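Local coordinates for protein MGS-MChE2 (PDB 5JD6) that probably hydrolyses carboxylic esters as an esterase of the alpha/beta-hydrolase family, most likely through a serine-histidine-aspartate triad, at residues N84-G89 against V108-I113; T20-L25 against K45-L50; P55-S60 against V170-I175. All coordinates share one frame; numbering follows the deposited sequence.

Overall arrangement
Buried strand pairing and looser, more polar surface packing occur in different parts of this alpha/beta-hydrolase fold. Contacts 1 and 2 are neighbours in one sheet, where the four strands run in the order 47-52, 20-25, 85-91, 108-113; L88 O and L25 N, 2.7 Å apart, probably form a hydrogen bond that ties one pair to the other. Both rely on parallel backbone bonds with largely apolar side chains on both faces, each starting at more exposed residues; contact 2 adds a tyrosine ring and a lysine. Contact 3 lies with its centre about 24 Å and 27 Å from those of contacts 1 and 2. There a loop meets a helix, partly buried, and a lysine, a threonine and a tyrosine do much of the work.

Contact 1: N84-G89 against V108-I113; sequences NVILLG and VQALVI
L87 O receives the N-H of V112 at 2.6 Å in a nearly straight bond (175° at the hydrogen), and L111 CA lies 3.5 Å from the same oxygen. The carbonyl thus takes one hydrogen bond and a weaker CA-H...O contact from successive residues of the neighbouring strand. L87 N answers by donating to A110 O, and G89 N to V112 O, a parallel ladder whose strand axes lie 13° apart. At its start the register slips by one: V85 pairs with V108 but I86 with A110, a beta bulge in which the extra residue, Q109, gives its N-H to V85 O at 2.7 Å. The Q109 side chain is extended, with CG anti to the backbone N, and N84 lies across it, ND2 coming within 3.3 Å of Q109 CB. The two amides are turned 35° apart and are not hydrogen-bonded.

Strand 85-91, helix 92-103 and strand 108-113 form a beta-alpha-beta unit of the hydrolase sheet, and G89 begins a GxSxG sequence consistent with a nucleophile elbow carrying S91. On the helix 92-103 face, L87 CD1 meets V108 CG2 at 3.7 Å, the side chains crossing at about a right angle. The other face packs against helix 238-252; there L88 CD1 reaches V112 CG1 at 3.6 Å, and I86 CG2 lies 4.2 Å from V112 CG2.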
ATOM      1  N   ASN A  84      -3.262 -13.993  -9.293  1.00 45.78           N
ATOM      2  CA  ASN A  84      -2.208 -13.020  -9.040  1.00 43.35           C
ATOM      3  C   ASN A  84      -2.734 -11.595  -9.181  1.00 44.45           C
ATOM      4  O   ASN A  84      -3.624 -11.330  -9.989  1.00 46.47           O
ATOM      5  CB  ASN A  84      -1.027 -13.243  -9.988  1.00 44.61           C
ATOM      6  CG  ASN A  84      -1.373 -12.943 -11.434  1.00 59.52           C
ATOM      7  OD1 ASN A  84      -2.507 -13.143 -11.868  1.00 73.94           O
ATOM      8  ND2 ASN A  84      -0.392 -12.459 -12.187  1.00 61.55           N
ATOM      9  N   VAL A  85      -2.189 -10.684  -8.383  1.00 31.97           N
ATOM     10  CA  VAL A  85      -2.583  -9.280  -8.441  1.00 27.98           C
ATOM     11  C   VAL A  85      -1.371  -8.361  -8.416  1.00 32.45           C
ATOM     12  O   VAL A  85      -0.242  -8.804  -8.207  1.00 39.30           O
ATOM     13  CB  VAL A  85      -3.507  -8.891  -7.266  1.00 26.23           C
ATOM     14  CG1 VAL A  85      -4.845  -9.604  -7.372  1.00 27.97           C
ATOM     15  CG2 VAL A  85      -2.829  -9.190  -5.935  1.00 24.97           C
ATOM     16  N   ILE A  86      -1.616  -7.074  -8.633  1.00 31.16           N
ATOM     17  CA  ILE A  86      -0.593  -6.058  -8.454  1.00 34.89           C
ATOM     18  C   ILE A  86      -0.877  -5.285  -7.171  1.00 24.68           C
ATOM     19  O   ILE A  86      -1.958  -4.720  -7.008  1.00 24.36           O
ATOM     20  CB  ILE A  86      -0.531  -5.087  -9.648  1.00 22.71           C
ATOM     21  CG1 ILE A  86      -0.115  -5.834 -10.916  1.00 25.93           C
ATOM     22  CG2 ILE A  86       0.437  -3.952  -9.361  1.00 22.74           C
ATOM     23  CD1 ILE A  86      -0.028  -4.955 -12.145  1.00 30.46           C
ATOM     24  N   LEU A  87       0.088  -5.278  -6.258  1.00 18.61           N
ATOM     25  CA  LEU A  87      -0.075  -4.590  -4.981  1.00 16.91           C
ATOM     26  C   LEU A  87       0.544  -3.196  -4.994  1.00 25.81           C
ATOM     27  O   LEU A  87       1.724  -3.025  -5.308  1.00 19.09           O
ATOM     28  CB  LEU A  87       0.538  -5.407  -3.844  1.00 19.20           C
ATOM     29  CG  LEU A  87      -0.166  -6.708  -3.462  1.00 24.58           C
ATOM     30  CD1 LEU A  87       0.474  -7.299  -2.216  1.00 22.17           C
ATOM     31  CD2 LEU A  87      -1.653  -6.476  -3.248  1.00 27.42           C
ATOM     32  N   LEU A  88      -0.269  -2.205  -4.644  1.00 18.15           N
ATOM     33  CA  LEU A  88       0.189  -0.830  -4.513  1.00 16.74           C
ATOM     34  C   LEU A  88      -0.035  -0.370  -3.078  1.00 24.49           C
ATOM     35  O   LEU A  88      -1.160  -0.402  -2.576  1.00 20.17           O
ATOM     36  CB  LEU A  88      -0.543   0.077  -5.508  1.00 17.38           C
ATOM     37  CG  LEU A  88      -0.377   1.596  -5.406  1.00 37.94           C
ATOM     38  CD1 LEU A  88       1.083   1.997  -5.287  1.00 49.03           C
ATOM     39  CD2 LEU A  88      -1.015   2.267  -6.612  1.00 39.03           C
ATOM     40  N   GLY A  89       1.037   0.049  -2.413  1.00 26.40           N
ATOM     41  CA  GLY A  89       0.956   0.394  -1.007  1.00 23.02           C
ATOM     42  C   GLY A  89       1.611   1.707  -0.625  1.00 29.52           C
ATOM     43  O   GLY A  89       2.651   2.080  -1.166  1.00 27.88           O
ATOM     44  N   VAL A 108       1.230 -12.498  -5.872  1.00 41.25           N
ATOM     45  CA  VAL A 108       1.597 -11.137  -6.250  1.00 28.58           C
ATOM     46  C   VAL A 108       2.407 -11.084  -7.545  1.00 28.63           C
ATOM     47  O   VAL A 108       3.528 -11.584  -7.608  1.00 26.53           O
ATOM     48  CB  VAL A 108       2.406 -10.450  -5.139  1.00 27.26           C
ATOM     49  CG1 VAL A 108       2.788  -9.040  -5.559  1.00 23.61           C
ATOM     50  CG2 VAL A 108       1.612 -10.434  -3.842  1.00 25.12           C
ATOM     51  N   GLN A 109       1.834 -10.464  -8.572  1.00 37.70           N
ATOM     52  CA  GLN A 109       2.510 -10.321  -9.857  1.00 38.49           C
ATOM     53  C   GLN A 109       3.587  -9.243  -9.795  1.00 33.90           C
ATOM     54  O   GLN A 109       4.679  -9.407 -10.340  1.00 38.71           O
ATOM     55  CB  GLN A 109       1.502  -9.992 -10.961  1.00 38.11           C
ATOM     56  CG  GLN A 109       2.126  -9.842 -12.341  1.00 45.99           C
ATOM     57  CD  GLN A 109       1.099  -9.570 -13.421  1.00 56.43           C
ATOM     58  OE1 GLN A 109      -0.055  -9.248 -13.135  1.00 58.61           O
ATOM     59  NE2 GLN A 109       1.514  -9.700 -14.677  1.00 65.62           N
ATOM     60  N   ALA A 110       3.270  -8.138  -9.127  1.00 27.34           N
ATOM     61  CA  ALA A 110       4.215  -7.041  -8.959  1.00 30.43           C
ATOM     62  C   ALA A 110       3.888  -6.243  -7.704  1.00 24.21           C
ATOM     63  O   ALA A 110       2.755  -6.260  -7.223  1.00 21.29           O
ATOM     64  CB  ALA A 110       4.208  -6.137 -10.181  1.00 22.03           C
ATOM     65  N   LEU A 111       4.887  -5.541  -7.184  1.00 25.45           N
ATOM     66  CA  LEU A 111       4.726  -4.757  -5.967  1.00 21.18           C
ATOM     67  C   LEU A 111       5.114  -3.303  -6.200  1.00 27.69           C
ATOM     68  O   LEU A 111       6.246  -3.012  -6.581  1.00 34.85           O
ATOM     69  CB  LEU A 111       5.568  -5.355  -4.838  1.00 27.92           C
ATOM     70  CG  LEU A 111       5.646  -4.575  -3.525  1.00 30.88           C
ATOM     71  CD1 LEU A 111       4.264  -4.410  -2.914  1.00 25.13           C
ATOM     72  CD2 LEU A 111       6.589  -5.269  -2.554  1.00 31.75           C
ATOM     73  N   VAL A 112       4.175  -2.390  -5.978  1.00 26.69           N
ATOM     74  CA  VAL A 112       4.461  -0.968  -6.124  1.00 20.95           C
ATOM     75  C   VAL A 112       4.469  -0.288  -4.760  1.00 31.68           C
ATOM     76  O   VAL A 112       3.501  -0.373  -4.004  1.00 36.56           O
ATOM     77  CB  VAL A 112       3.444  -0.271  -7.042  1.00 22.51           C
ATOM     78  CG1 VAL A 112       3.900   1.147  -7.354  1.00 21.73           C
ATOM     79  CG2 VAL A 112       3.251  -1.070  -8.322  1.00 20.74           C
ATOM     80  N   ILE A 113       5.573   0.384  -4.454  1.00 33.69           N
ATOM     81  CA  ILE A 113       5.777   0.975  -3.138  1.00 38.37           C
ATOM     82  C   ILE A 113       6.061   2.465  -3.240  1.00 34.75           C
ATOM     83  O   ILE A 113       6.816   2.908  -4.110  1.00 40.97           O
ATOM     84  CB  ILE A 113       6.932   0.278  -2.398  1.00 46.15           C
ATOM     85  CG1 ILE A 113       6.504  -1.117  -1.961  1.00 52.44           C
ATOM     86  CG2 ILE A 113       7.380   1.080  -1.186  1.00 57.18           C
ATOM     87  CD1 ILE A 113       7.648  -1.946  -1.463  1.00 69.74           C
TER

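Contact 2: T20-L25 against K45-L50; sequences TPIVIL and KGYKVL
I22 carries CG1 beside its backbone N (chi1 -62°), and CD1 then continues anti to CA to end 3.9 Å from Y47 CD1. Y47, on the same face of the sheet, has CG beside its backbone N as well (chi1 -66°). The pair belongs to a beta-alpha-beta crossover, strand 20-25, helix 36-41 and strand 47-52, in which the two strands become parallel neighbours of the alpha/beta-hydrolase sheet, their axes 26° apart. T20 CB also approaches the tyrosine ring obliquely, 3.8 Å from Y47 CD1. The ring meets F249 of helix 238-252, and its hydroxyl is hydrogen-bonded to F254 O near the chain terminus.

Backbone bonds run between the strands without a bulge. K48 N donates to T20 O, while L50 N donates to I22 O and I24 N to L50 O, each of the latter two at 2.8 Å. P21 lacks an N-H, but its carbonyl accepts from I86 on the next strand. On the opposite face the contacts are aliphatic: L50 CD1 sits near both P21 CB, at 4.0 Å, and V23 CG2, at 4.2 Å. K48 emerges on this same face, and its long extended chain leads away from strand 20-25 to carry NZ to a hydrogen bond with Y82 OH. Back on the Y47 face, the I24 and V49 side chains close the row, I24 CD1 touching V49 CG1 at 3.7 Å.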
ATOM      1  N   THR A  20      -6.494  -6.036 -15.736  1.00 40.82           N
ATOM      2  CA  THR A  20      -5.577  -6.532 -14.714  1.00 39.50           C
ATOM      3  C   THR A  20      -5.848  -5.875 -13.365  1.00 38.24           C
ATOM      4  O   THR A  20      -5.904  -4.649 -13.268  1.00 39.26           O
ATOM      5  CB  THR A  20      -4.110  -6.285 -15.118  1.00 43.57           C
ATOM      6  OG1 THR A  20      -3.916  -6.680 -16.482  1.00 56.72           O
ATOM      7  CG2 THR A  20      -3.162  -7.067 -14.221  1.00 39.51           C
ATOM      8  N   PRO A  21      -6.024  -6.692 -12.315  1.00 34.05           N
ATOM      9  CA  PRO A  21      -6.377  -6.166 -10.992  1.00 29.82           C
ATOM     10  C   PRO A  21      -5.218  -5.483 -10.269  1.00 24.47           C
ATOM     11  O   PRO A  21      -4.141  -6.060 -10.125  1.00 28.22           O
ATOM     12  CB  PRO A  21      -6.828  -7.416 -10.231  1.00 28.93           C
ATOM     13  CG  PRO A  21      -6.085  -8.529 -10.876  1.00 28.26           C
ATOM     14  CD  PRO A  21      -5.992  -8.165 -12.332  1.00 34.53           C
ATOM     15  N   ILE A  22      -5.454  -4.253  -9.827  1.00 24.97           N
ATOM     16  CA  ILE A  22      -4.520  -3.544  -8.963  1.00 24.57           C
ATOM     17  C   ILE A  22      -5.150  -3.351  -7.590  1.00 25.94           C
ATOM     18  O   ILE A  22      -6.136  -2.624  -7.450  1.00 23.11           O
ATOM     19  CB  ILE A  22      -4.123  -2.171  -9.540  1.00 30.34           C
ATOM     20  CG1 ILE A  22      -3.414  -2.334 -10.885  1.00 34.09           C
ATOM     21  CG2 ILE A  22      -3.235  -1.416  -8.561  1.00 23.07           C
ATOM     22  CD1 ILE A  22      -3.008  -1.020 -11.518  1.00 27.49           C
ATOM     23  N   VAL A  23      -4.589  -4.010  -6.580  1.00 20.70           N
ATOM     24  CA  VAL A  23      -5.102  -3.887  -5.222  1.00 21.09           C
ATOM     25  C   VAL A  23      -4.313  -2.837  -4.446  1.00 26.23           C
ATOM     26  O   VAL A  23      -3.093  -2.932  -4.313  1.00 20.50           O
ATOM     27  CB  VAL A  23      -5.057  -5.230  -4.473  1.00 20.19           C
ATOM     28  CG1 VAL A  23      -5.590  -5.067  -3.060  1.00 16.97           C
ATOM     29  CG2 VAL A  23      -5.861  -6.279  -5.230  1.00 20.50           C
ATOM     30  N   ILE A  24      -5.025  -1.838  -3.938  1.00 24.97           N
ATOM     31  CA  ILE A  24      -4.408  -0.694  -3.282  1.00 19.48           C
ATOM     32  C   ILE A  24      -4.553  -0.745  -1.764  1.00 24.17           C
ATOM     33  O   ILE A  24      -5.657  -0.892  -1.242  1.00 30.12           O
ATOM     34  CB  ILE A  24      -5.018   0.622  -3.796  1.00 29.76           C
ATOM     35  CG1 ILE A  24      -4.572   0.887  -5.234  1.00 30.95           C
ATOM     36  CG2 ILE A  24      -4.626   1.780  -2.899  1.00 26.24           C
ATOM     37  CD1 ILE A  24      -5.124   2.170  -5.813  1.00 34.62           C
ATOM     38  N   LEU A  25      -3.433  -0.617  -1.060  1.00 22.62           N
ATOM     39  CA  LEU A  25      -3.444  -0.583   0.397  1.00 22.52           C
ATOM     40  C   LEU A  25      -3.036   0.789   0.921  1.00 24.76           C
ATOM     41  O   LEU A  25      -1.870   1.175   0.834  1.00 27.25           O
ATOM     42  CB  LEU A  25      -2.517  -1.653   0.967  1.00 23.11           C
ATOM     43  CG  LEU A  25      -2.896  -3.104   0.683  1.00 33.33           C
ATOM     44  CD1 LEU A  25      -1.868  -4.042   1.291  1.00 34.99           C
ATOM     45  CD2 LEU A  25      -4.284  -3.404   1.219  1.00 39.55           C
ATOM     46  N   LYS A  45      -7.063   2.464 -18.718  1.00 39.89           N
ATOM     47  CA  LYS A  45      -5.866   1.984 -19.399  1.00 44.24           C
ATOM     48  C   LYS A  45      -5.816   0.459 -19.405  1.00 42.48           C
ATOM     49  O   LYS A  45      -4.789  -0.136 -19.732  1.00 45.48           O
ATOM     50  CB  LYS A  45      -4.611   2.556 -18.739  1.00 49.39           C
ATOM     51  CG  LYS A  45      -4.428   4.050 -18.956  1.00 59.28           C
ATOM     52  CD  LYS A  45      -4.101   4.356 -20.409  1.00 68.28           C
ATOM     53  CE  LYS A  45      -3.946   5.849 -20.644  1.00 74.57           C
ATOM     54  NZ  LYS A  45      -5.240   6.572 -20.496  1.00 84.61           N
ATOM     55  N   GLY A  46      -6.930  -0.166 -19.036  1.00 43.02           N
ATOM     56  CA  GLY A  46      -7.042  -1.613 -19.057  1.00 40.57           C
ATOM     57  C   GLY A  46      -6.697  -2.284 -17.741  1.00 43.10           C
ATOM     58  O   GLY A  46      -6.246  -3.429 -17.724  1.00 42.30           O
ATOM     59  N   TYR A  47      -6.910  -1.578 -16.636  1.00 41.63           N
ATOM     60  CA  TYR A  47      -6.612  -2.130 -15.318  1.00 41.46           C
ATOM     61  C   TYR A  47      -7.827  -2.126 -14.397  1.00 39.58           C
ATOM     62  O   TYR A  47      -8.731  -1.307 -14.543  1.00 26.48           O
ATOM     63  CB  TYR A  47      -5.465  -1.360 -14.663  1.00 37.20           C
ATOM     64  CG  TYR A  47      -4.144  -1.520 -15.377  1.00 36.57           C
ATOM     65  CD1 TYR A  47      -3.311  -2.596 -15.102  1.00 34.22           C
ATOM     66  CD2 TYR A  47      -3.734  -0.599 -16.330  1.00 36.54           C
ATOM     67  CE1 TYR A  47      -2.104  -2.749 -15.756  1.00 32.48           C
ATOM     68  CE2 TYR A  47      -2.527  -0.742 -16.987  1.00 34.97           C
ATOM     69  CZ  TYR A  47      -1.718  -1.819 -16.698  1.00 32.74           C
ATOM     70  OH  TYR A  47      -0.517  -1.963 -17.353  1.00 44.53           O
ATOM     71  N   LYS A  48      -7.835  -3.052 -13.446  1.00 36.98           N
ATOM     72  CA  LYS A  48      -8.895  -3.127 -12.453  1.00 24.21           C
ATOM     73  C   LYS A  48      -8.378  -2.617 -11.113  1.00 27.84           C
ATOM     74  O   LYS A  48      -7.504  -3.231 -10.505  1.00 28.82           O
ATOM     75  CB  LYS A  48      -9.400  -4.562 -12.325  1.00 34.42           C
ATOM     76  CG  LYS A  48     -10.763  -4.709 -11.676  1.00 37.69           C
ATOM     77  CD  LYS A  48     -11.192  -6.166 -11.703  1.00 58.01           C
ATOM     78  CE  LYS A  48     -12.623  -6.338 -11.239  1.00 74.22           C
ATOM     79  NZ  LYS A  48     -13.015  -7.775 -11.183  1.00 85.41           N
ATOM     80  N   VAL A  49      -8.909  -1.488 -10.659  1.00 20.51           N
ATOM     81  CA  VAL A  49      -8.451  -0.894  -9.409  1.00 25.21           C
ATOM     82  C   VAL A  49      -9.365  -1.270  -8.247  1.00 25.41           C
ATOM     83  O   VAL A  49     -10.567  -1.005  -8.274  1.00 28.28           O
ATOM     84  CB  VAL A  49      -8.361   0.638  -9.514  1.00 24.55           C
ATOM     85  CG1 VAL A  49      -7.841   1.227  -8.212  1.00 26.07           C
ATOM     86  CG2 VAL A  49      -7.460   1.033 -10.675  1.00 18.77           C
ATOM     87  N   LEU A  50      -8.783  -1.894  -7.227  1.00 22.57           N
ATOM     88  CA  LEU A  50      -9.529  -2.324  -6.051  1.00 25.39           C
ATOM     89  C   LEU A  50      -8.918  -1.730  -4.790  1.00 25.97           C
ATOM     90  O   LEU A  50      -7.726  -1.897  -4.534  1.00 29.42           O
ATOM     91  CB  LEU A  50      -9.552  -3.851  -5.954  1.00 20.01           C
ATOM     92  CG  LEU A  50     -10.192  -4.603  -7.123  1.00 22.46           C
ATOM     93  CD1 LEU A  50      -9.340  -5.793  -7.528  1.00 29.44           C
ATOM     94  CD2 LEU A  50     -11.593  -5.054  -6.756  1.00 24.73           C
TER

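Contact 3: P55-S60 against V170-I175; sequences PLYSMS and VKTLAI
K171 sets its CB at the edge of the Y57 ring, in the ring plane and 4.0 Å from Y57 CD1. Beyond it the chain stays extended: CD passes 3.6 Å from Y57 O, CE lies 3.9 Å from S60 O, and NZ donates to Y57 O at 2.9 Å from above the carbonyl plane. This lysine joins helix 169-181 to the loop between strand 47-52 and helix 66-80; the place of helix 169-181 after strand 108-113 is consistent with the lid position of many alpha/beta hydrolases. An alanine here would probably leave Y57 O without its charged donor and the loop freer to shift from the helix, since everything past CB would be gone.

T172 comes to the same ring edge, its OG1 3.2 Å from Y57 CE1, while the threonine hydroxyl is hydrogen-bonded to K168 O one turn back. K168 itself forms a cation-pi contact with the ring. One face of the ring rests against L56 CB. I175 CD1 approaches L56 O at 3.8 Å and L56 CB at 4.4 Å, with F69 of helix 66-80 touching both L56 and I175.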
ATOM      1  N   PRO A  55      -9.226  -3.910   8.270  1.00 56.61           N
ATOM      2  CA  PRO A  55      -9.739  -3.805   9.639  1.00 65.85           C
ATOM      3  C   PRO A  55      -8.669  -3.332  10.621  1.00 62.40           C
ATOM      4  O   PRO A  55      -8.332  -4.065  11.551  1.00 68.21           O
ATOM      5  CB  PRO A  55     -10.171  -5.237   9.952  1.00 65.69           C
ATOM      6  CG  PRO A  55      -9.243  -6.077   9.149  1.00 61.04           C
ATOM      7  CD  PRO A  55      -8.986  -5.311   7.878  1.00 55.58           C
ATOM      8  N   LEU A  56      -8.151  -2.124  10.414  1.00 53.25           N
ATOM      9  CA  LEU A  56      -7.081  -1.591  11.253  1.00 48.49           C
ATOM     10  C   LEU A  56      -7.491  -1.484  12.719  1.00 46.77           C
ATOM     11  O   LEU A  56      -6.728  -1.852  13.610  1.00 46.70           O
ATOM     12  CB  LEU A  56      -6.627  -0.216  10.749  1.00 51.42           C
ATOM     13  CG  LEU A  56      -5.866  -0.118   9.422  1.00 49.00           C
ATOM     14  CD1 LEU A  56      -4.962  -1.327   9.217  1.00 36.12           C
ATOM     15  CD2 LEU A  56      -6.821   0.039   8.251  1.00 59.99           C
ATOM     16  N   TYR A  57      -8.700  -0.985  12.963  1.00 51.91           N
ATOM     17  CA  TYR A  57      -9.148  -0.712  14.326  1.00 56.48           C
ATOM     18  C   TYR A  57     -10.360  -1.534  14.747  1.00 61.01           C
ATOM     19  O   TYR A  57     -11.074  -1.156  15.676  1.00 68.86           O
ATOM     20  CB  TYR A  57      -9.483   0.771  14.487  1.00 55.81           C
ATOM     21  CG  TYR A  57      -8.350   1.713  14.162  1.00 60.07           C
ATOM     22  CD1 TYR A  57      -7.184   1.715  14.918  1.00 66.27           C
ATOM     23  CD2 TYR A  57      -8.450   2.612  13.108  1.00 56.68           C
ATOM     24  CE1 TYR A  57      -6.148   2.583  14.630  1.00 67.10           C
ATOM     25  CE2 TYR A  57      -7.418   3.483  12.811  1.00 58.35           C
ATOM     26  CZ  TYR A  57      -6.269   3.463  13.576  1.00 67.99           C
ATOM     27  OH  TYR A  57      -5.237   4.326  13.287  1.00 79.19           O
ATOM     28  N   SER A  58     -10.594  -2.654  14.074  1.00 61.32           N
ATOM     29  CA  SER A  58     -11.764  -3.467  14.379  1.00 64.03           C
ATOM     30  C   SER A  58     -11.429  -4.897  14.835  1.00 65.90           C
ATOM     31  O   SER A  58     -12.330  -5.620  15.258  1.00 71.67           O
ATOM     32  CB  SER A  58     -12.693  -3.520  13.164  1.00 64.58           C
ATOM     33  OG  SER A  58     -12.181  -4.392  12.177  1.00 66.36           O
ATOM     34  N   MET A  59     -10.172  -5.254  14.696  1.00 67.24           N
ATOM     35  CA  MET A  59      -9.680  -6.598  14.811  1.00 73.38           C
ATOM     36  C   MET A  59      -9.579  -7.145  16.187  1.00 84.12           C
ATOM     37  O   MET A  59      -8.522  -7.459  16.699  1.00105.85           O
ATOM     38  CB  MET A  59      -8.291  -6.662  14.146  1.00 72.96           C
ATOM     39  CG  MET A  59      -8.280  -7.023  12.687  1.00 66.99           C
ATOM     40  SD  MET A  59      -9.466  -8.307  12.432  1.00 85.04           S
ATOM     41  CE  MET A  59      -8.447  -9.746  12.293  1.00101.26           C
ATOM     42  N   SER A  60     -10.711  -7.234  16.831  1.00 87.03           N
ATOM     43  CA  SER A  60     -10.747  -7.805  18.150  1.00 95.42           C
ATOM     44  C   SER A  60     -10.024  -6.824  18.986  1.00111.47           C
ATOM     45  O   SER A  60      -9.502  -5.823  18.497  1.00105.72           O
ATOM     46  CB  SER A  60     -10.013  -9.157  18.179  1.00 81.81           C
ATOM     47  OG  SER A  60      -9.097  -9.317  19.260  1.00 65.56           O
ATOM     48  N   VAL A 170      -4.719   2.200  21.902  1.00 56.43           N
ATOM     49  CA  VAL A 170      -4.073   0.922  22.181  1.00 59.99           C
ATOM     50  C   VAL A 170      -3.852   0.143  20.892  1.00 55.47           C
ATOM     51  O   VAL A 170      -2.811  -0.484  20.706  1.00 63.40           O
ATOM     52  CB  VAL A 170      -4.902   0.062  23.149  1.00 66.57           C
ATOM     53  CG1 VAL A 170      -4.035  -1.032  23.754  1.00 67.73           C
ATOM     54  CG2 VAL A 170      -5.505   0.926  24.241  1.00 75.64           C
ATOM     55  N   LYS A 171      -4.838   0.192  20.004  1.00 45.20           N
ATOM     56  CA  LYS A 171      -4.755  -0.499  18.725  1.00 42.28           C
ATOM     57  C   LYS A 171      -3.694   0.135  17.831  1.00 42.76           C
ATOM     58  O   LYS A 171      -2.939  -0.569  17.163  1.00 38.82           O
ATOM     59  CB  LYS A 171      -6.118  -0.504  18.031  1.00 41.66           C
ATOM     60  CG  LYS A 171      -7.148  -1.378  18.734  1.00 46.12           C
ATOM     61  CD  LYS A 171      -8.549  -1.161  18.188  1.00 54.24           C
ATOM     62  CE  LYS A 171      -9.568  -1.992  18.954  1.00 58.74           C
ATOM     63  NZ  LYS A 171     -10.968  -1.650  18.578  1.00 60.26           N
ATOM     64  N   THR A 172      -3.633   1.464  17.829  1.00 45.18           N
ATOM     65  CA  THR A 172      -2.595   2.180  17.094  1.00 42.85           C
ATOM     66  C   THR A 172      -1.219   1.824  17.648  1.00 45.36           C
ATOM     67  O   THR A 172      -0.274   1.584  16.894  1.00 39.35           O
ATOM     68  CB  THR A 172      -2.794   3.705  17.163  1.00 42.06           C
ATOM     69  OG1 THR A 172      -4.073   4.048  16.618  1.00 54.60           O
ATOM     70  CG2 THR A 172      -1.707   4.421  16.375  1.00 41.21           C
ATOM     71  N   LEU A 173      -1.118   1.789  18.973  1.00 47.57           N
ATOM     72  CA  LEU A 173       0.114   1.382  19.637  1.00 46.52           C
ATOM     73  C   LEU A 173       0.442  -0.074  19.326  1.00 42.81           C
ATOM     74  O   LEU A 173       1.605  -0.433  19.146  1.00 42.52           O
ATOM     75  CB  LEU A 173       0.004   1.586  21.148  1.00 47.32           C
ATOM     76  CG  LEU A 173       0.033   3.033  21.644  1.00 49.92           C
ATOM     77  CD1 LEU A 173      -0.330   3.095  23.116  1.00 52.72           C
ATOM     78  CD2 LEU A 173       1.399   3.654  21.400  1.00 49.66           C
ATOM     79  N   ALA A 174      -0.592  -0.906  19.262  1.00 42.27           N
ATOM     80  CA  ALA A 174      -0.426  -2.316  18.931  1.00 41.28           C
ATOM     81  C   ALA A 174       0.103  -2.484  17.510  1.00 43.19           C
ATOM     82  O   ALA A 174       0.961  -3.330  17.260  1.00 39.73           O
ATOM     83  CB  ALA A 174      -1.741  -3.060  19.098  1.00 41.48           C
ATOM     84  N   ILE A 175      -0.411  -1.674  16.588  1.00 42.13           N
ATOM     85  CA  ILE A 175       0.030  -1.712  15.195  1.00 41.23           C
ATOM     86  C   ILE A 175       1.488  -1.291  15.065  1.00 35.25           C
ATOM     87  O   ILE A 175       2.284  -1.974  14.421  1.00 42.12           O
ATOM     88  CB  ILE A 175      -0.829  -0.799  14.296  1.00 38.35           C
ATOM     89  CG1 ILE A 175      -2.264  -1.315  14.220  1.00 34.52           C
ATOM     90  CG2 ILE A 175      -0.240  -0.719  12.897  1.00 31.84           C
ATOM     91  CD1 ILE A 175      -3.214  -0.376  13.505  1.00 36.89           C
TER